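Local coordinates for RagA protein (Porphyromonas gingivalis, PDB 6SLN) that probably takes up a substrate across the outer membrane as a TonB-dependent receptor built on a transmembrane beta-barrel, at residues 455-461 with 502-508. Sequence-based numbering, arbitrary orientation.
Sequences GLTLKAQ and TNTAEYK. With 3PE (1,2-Distearoyl-sn-glycerophosphoethanolamine), chain G.
Asn503 and Ala460 face each other as a non-hydrogen-bonded pair of two antiparallel strands, and a phospholipid lies against both. Asn503 CG stands anti to the carbonyl carbon (chi1 -67°), beside the backbone N, and from there the amide reaches both Ala460 and the lipid. Asn503 CB sits 4.0 Å from C37 of a distearoyl-phosphoethanolamine acyl chain, and its CG comes nearer to the same C37, at 3.6 Å. At the amide the two branches part: Asn503 OD1 turns back across the strands to Ala460, 3.4 Å from its CB, while ND2 lies 3.6 Å from lipid C35 and makes a weak hydrogen bond to ND1 of His523 on the next strand, so the buried ND2 has a polar partner, though a weak one, amid the lipid hydrocarbon. Ala460 CB in turn meets C29 of the second acyl chain. Farther along this lipid-bearing face, Leu458 lays its CD2 branch 3.6 Å from Ala505 CB, and the Tyr507 ring presents its edge to the backbone N of Leu456.

The strands are joined by paired backbone bonds at Thr457 with Glu506, Lys459 with Thr504 and Gln461 with Thr502; Thr457 N reaches Glu506 O at 2.8 Å. Their side chains occupy the other face, which is more polar. There Thr504 OG1 lies beside Lys459 CB, Thr502 OG1 bonds to Glu524, and the Lys459 ammonium makes a cation-pi contact with Phe447. The segments belong to a long beta hairpin, flanked by strands 435-450 and 515-540. A lipid-contacting face backed by a polar one, on antiparallel neighbours, is characteristic of the transmembrane beta-barrel of TonB-dependent receptors.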
ATOM      1  N   GLY A 455      16.404  49.751  13.223  1.00103.05           N
ATOM      2  CA  GLY A 455      17.361  48.986  12.434  1.00105.89           C
ATOM      3  C   GLY A 455      17.261  47.479  12.584  1.00101.03           C
ATOM      4  O   GLY A 455      17.416  46.743  11.605  1.00105.97           O
ATOM      5  N   LEU A 456      16.991  47.007  13.801  1.00 89.80           N
ATOM      6  CA  LEU A 456      16.951  45.578  14.091  1.00 81.16           C
ATOM      7  C   LEU A 456      15.675  44.932  13.552  1.00 77.79           C
ATOM      8  O   LEU A 456      14.566  45.338  13.911  1.00 79.34           O
ATOM      9  CB  LEU A 456      17.055  45.345  15.593  1.00 73.02           C
ATOM     10  CG  LEU A 456      17.085  43.854  15.905  1.00 73.16           C
ATOM     11  CD1 LEU A 456      18.131  43.176  15.035  1.00 71.71           C
ATOM     12  CD2 LEU A 456      17.364  43.609  17.373  1.00 74.30           C
ATOM     13  N   THR A 457      15.833  43.902  12.721  1.00 71.30           N
ATOM     14  CA  THR A 457      14.713  43.105  12.237  1.00 64.78           C
ATOM     15  C   THR A 457      15.040  41.633  12.446  1.00 66.09           C
ATOM     16  O   THR A 457      16.102  41.164  12.019  1.00 62.28           O
ATOM     17  CB  THR A 457      14.429  43.398  10.764  1.00 61.68           C
ATOM     18  OG1 THR A 457      14.173  44.796  10.611  1.00 69.62           O
ATOM     19  CG2 THR A 457      13.210  42.622  10.286  1.00 54.44           C
ATOM     20  N   LEU A 458      14.142  40.914  13.125  1.00 67.02           N
ATOM     21  CA  LEU A 458      14.281  39.482  13.386  1.00 67.33           C
ATOM     22  C   LEU A 458      13.161  38.768  12.644  1.00 74.56           C
ATOM     23  O   LEU A 458      11.992  38.903  13.016  1.00 83.82           O
ATOM     24  CB  LEU A 458      14.199  39.181  14.881  1.00 58.80           C
ATOM     25  CG  LEU A 458      14.850  40.199  15.811  1.00 62.01           C
ATOM     26  CD1 LEU A 458      14.590  39.836  17.246  1.00 57.38           C
ATOM     27  CD2 LEU A 458      16.333  40.238  15.555  1.00 67.50           C
ATOM     28  N   LYS A 459      13.506  38.005  11.612  1.00 64.44           N
ATOM     29  CA  LYS A 459      12.506  37.296  10.828  1.00 57.37           C
ATOM     30  C   LYS A 459      12.566  35.808  11.129  1.00 54.65           C
ATOM     31  O   LYS A 459      13.587  35.156  10.882  1.00 60.05           O
ATOM     32  CB  LYS A 459      12.682  37.540   9.334  1.00 56.59           C
ATOM     33  CG  LYS A 459      11.460  37.117   8.550  1.00 64.54           C
ATOM     34  CD  LYS A 459      11.427  37.759   7.173  1.00 73.23           C
ATOM     35  CE  LYS A 459      10.935  36.779   6.109  1.00 74.14           C
ATOM     36  NZ  LYS A 459      10.815  37.442   4.778  1.00 78.97           N
ATOM     37  N   ALA A 460      11.468  35.280  11.655  1.00 45.93           N
ATOM     38  CA  ALA A 460      11.255  33.848  11.764  1.00 41.99           C
ATOM     39  C   ALA A 460      10.319  33.422  10.636  1.00 52.61           C
ATOM     40  O   ALA A 460       9.287  34.061  10.406  1.00 54.12           O
ATOM     41  CB  ALA A 460      10.667  33.486  13.130  1.00 40.14           C
ATOM     42  N   GLN A 461      10.684  32.359   9.927  1.00 55.87           N
ATOM     43  CA  GLN A 461       9.890  31.871   8.810  1.00 53.77           C
ATOM     44  C   GLN A 461       9.922  30.349   8.810  1.00 49.49           C
ATOM     45  O   GLN A 461      10.965  29.737   9.057  1.00 49.71           O
ATOM     46  CB  GLN A 461      10.391  32.435   7.472  1.00 54.03           C
ATOM     47  CG  GLN A 461       9.772  31.750   6.261  1.00 60.14           C
ATOM     48  CD  GLN A 461       9.589  32.675   5.078  1.00 68.73           C
ATOM     49  OE1 GLN A 461       8.464  33.059   4.749  1.00 72.79           O
ATOM     50  NE2 GLN A 461      10.691  33.030   4.420  1.00 70.29           N
ATOM     51  N   THR A 502      13.834  29.135   8.677  1.00 53.76           N
ATOM     52  CA  THR A 502      14.871  30.129   8.456  1.00 52.91           C
ATOM     53  C   THR A 502      14.693  31.265   9.449  1.00 55.44           C
ATOM     54  O   THR A 502      13.617  31.866   9.525  1.00 56.83           O
ATOM     55  CB  THR A 502      14.839  30.683   7.031  1.00 49.65           C
ATOM     56  OG1 THR A 502      15.076  29.621   6.102  1.00 49.29           O
ATOM     57  CG2 THR A 502      15.924  31.757   6.864  1.00 42.54           C
ATOM     58  N   ASN A 503      15.757  31.577  10.184  1.00 47.96           N
ATOM     59  CA  ASN A 503      15.696  32.534  11.278  1.00 45.47           C
ATOM     60  C   ASN A 503      16.858  33.505  11.142  1.00 53.74           C
ATOM     61  O   ASN A 503      18.022  33.092  11.167  1.00 54.09           O
ATOM     62  CB  ASN A 503      15.725  31.801  12.621  1.00 40.50           C
ATOM     63  CG  ASN A 503      14.476  30.972  12.839  1.00 44.04           C
ATOM     64  OD1 ASN A 503      13.373  31.514  12.915  1.00 49.06           O
ATOM     65  ND2 ASN A 503      14.634  29.654  12.914  1.00 36.65           N
ATOM     66  N   THR A 504      16.546  34.792  10.987  1.00 51.11           N
ATOM     67  CA  THR A 504      17.562  35.779  10.661  1.00 50.80           C
ATOM     68  C   THR A 504      17.390  37.029  11.500  1.00 51.55           C
ATOM     69  O   THR A 504      16.271  37.484  11.745  1.00 52.51           O
ATOM     70  CB  THR A 504      17.517  36.182   9.177  1.00 51.92           C
ATOM     71  OG1 THR A 504      16.239  36.758   8.870  1.00 49.34           O
ATOM     72  CG2 THR A 504      17.770  34.975   8.285  1.00 47.76           C
ATOM     73  N   ALA A 505      18.518  37.599  11.899  1.00 53.51           N
ATOM     74  CA  ALA A 505      18.563  38.875  12.594  1.00 50.21           C
ATOM     75  C   ALA A 505      19.369  39.828  11.729  1.00 55.98           C
ATOM     76  O   ALA A 505      20.499  39.510  11.342  1.00 56.80           O
ATOM     77  CB  ALA A 505      19.185  38.725  13.980  1.00 44.38           C
ATOM     78  N   GLU A 506      18.774  40.967  11.386  1.00 61.78           N
ATOM     79  CA  GLU A 506      19.413  41.956  10.532  1.00 66.55           C
ATOM     80  C   GLU A 506      19.469  43.273  11.283  1.00 68.99           C
ATOM     81  O   GLU A 506      18.447  43.744  11.794  1.00 72.74           O
ATOM     82  CB  GLU A 506      18.670  42.140   9.197  1.00 64.91           C
ATOM     83  CG  GLU A 506      19.360  43.119   8.250  1.00 73.95           C
ATOM     84  CD  GLU A 506      18.517  43.490   7.043  1.00 77.20           C
ATOM     85  OE1 GLU A 506      17.583  44.308   7.200  1.00 78.39           O
ATOM     86  OE2 GLU A 506      18.796  42.973   5.937  1.00 76.00           O
ATOM     87  N   TYR A 507      20.659  43.858  11.353  1.00 62.80           N
ATOM     88  CA  TYR A 507      20.853  45.154  11.978  1.00 58.94           C
ATOM     89  C   TYR A 507      21.442  46.101  10.946  1.00 63.33           C
ATOM     90  O   TYR A 507      22.541  45.860  10.436  1.00 57.22           O
ATOM     91  CB  TYR A 507      21.763  45.042  13.198  1.00 61.65           C
ATOM     92  CG  TYR A 507      21.805  46.298  14.022  1.00 68.79           C
ATOM     93  CD1 TYR A 507      20.650  47.025  14.258  1.00 70.03           C
ATOM     94  CD2 TYR A 507      23.005  46.769  14.556  1.00 68.94           C
ATOM     95  CE1 TYR A 507      20.685  48.182  15.005  1.00 68.89           C
ATOM     96  CE2 TYR A 507      23.044  47.920  15.301  1.00 65.77           C
ATOM     97  CZ  TYR A 507      21.878  48.623  15.520  1.00 67.41           C
ATOM     98  OH  TYR A 507      21.891  49.775  16.260  1.00 71.11           O
ATOM     99  N   LYS A 508      20.686  47.140  10.608  1.00 71.49           N
ATOM    100  CA  LYS A 508      21.144  48.243   9.777  1.00 79.80           C
ATOM    101  C   LYS A 508      21.356  49.446  10.681  1.00 88.60           C
ATOM    102  O   LYS A 508      20.484  49.776  11.492  1.00 99.73           O
ATOM    103  CB  LYS A 508      20.119  48.594   8.695  1.00 84.13           C
ATOM    104  CG  LYS A 508      19.967  47.579   7.581  1.00 87.92           C
ATOM    105  CD  LYS A 508      19.066  48.109   6.465  1.00 90.94           C
ATOM    106  CE  LYS A 508      17.590  47.835   6.750  1.00 93.85           C
ATOM    107  NZ  LYS A 508      17.162  46.473   6.307  1.00 93.22           N
TER
HETATM  108  C1  3PE G1101      17.903  20.325  14.623  1.00 36.23           C
HETATM  109  C2  3PE G1101      17.251  21.682  14.780  1.00 52.53           C
HETATM  110  C3  3PE G1101      18.299  22.779  14.517  1.00 63.54           C
HETATM  111  O31 3PE G1101      17.764  24.051  14.768  1.00 92.53           O
HETATM  112  O32 3PE G1101      19.432  24.558  16.179  1.00 77.22           O
HETATM  113  C31 3PE G1101      18.340  24.811  15.802  1.00 80.32           C
HETATM  114  C32 3PE G1101      17.552  25.958  16.461  1.00 65.58           C
HETATM  115  C33 3PE G1101      18.004  27.354  16.021  1.00 56.42           C
HETATM  116  C34 3PE G1101      17.332  28.423  16.891  1.00 58.61           C
HETATM  117  C35 3PE G1101      16.179  29.133  16.170  1.00 56.06           C
HETATM  118  C36 3PE G1101      16.177  30.621  16.532  1.00 51.46           C
HETATM  119  C37 3PE G1101      14.768  31.221  16.465  1.00 45.93           C
HETATM  120  C38 3PE G1101      14.841  32.715  16.805  1.00 46.65           C
HETATM  121  C39 3PE G1101      13.490  33.368  16.543  1.00 49.77           C
HETATM  122  C3A 3PE G1101      13.638  34.886  16.461  1.00 52.29           C
HETATM  123  C3B 3PE G1101      12.523  35.469  15.589  1.00 47.95           C
HETATM  124  O21 3PE G1101      16.186  21.663  13.858  1.00 51.85           O
HETATM  125  O22 3PE G1101      14.188  21.659  14.873  1.00 54.81           O
HETATM  126  C21 3PE G1101      14.999  22.284  14.290  1.00 55.51           C
HETATM  127  C22 3PE G1101      14.720  23.763  14.001  1.00 57.19           C
HETATM  128  C23 3PE G1101      13.360  24.202  14.553  1.00 50.99           C
HETATM  129  C24 3PE G1101      13.528  25.614  15.126  1.00 49.11           C
HETATM  130  C25 3PE G1101      12.539  26.621  14.533  1.00 44.25           C
HETATM  131  C26 3PE G1101      12.380  27.814  15.489  1.00 39.44           C
HETATM  132  C27 3PE G1101      11.191  28.673  15.052  1.00 41.67           C
HETATM  133  C28 3PE G1101      10.998  29.883  15.973  1.00 46.84           C
HETATM  134  C29 3PE G1101       9.873  30.795  15.456  1.00 50.46           C
HETATM  135  C2A 3PE G1101       9.062  31.419  16.599  1.00 51.01           C
HETATM  136  C2B 3PE G1101       8.697  32.902  16.374  1.00 51.70           C
HETATM  137  C2C 3PE G1101       7.261  33.176  16.872  1.00 46.89           C
HETATM  138  C2D 3PE G1101       6.825  34.653  16.781  1.00 38.54           C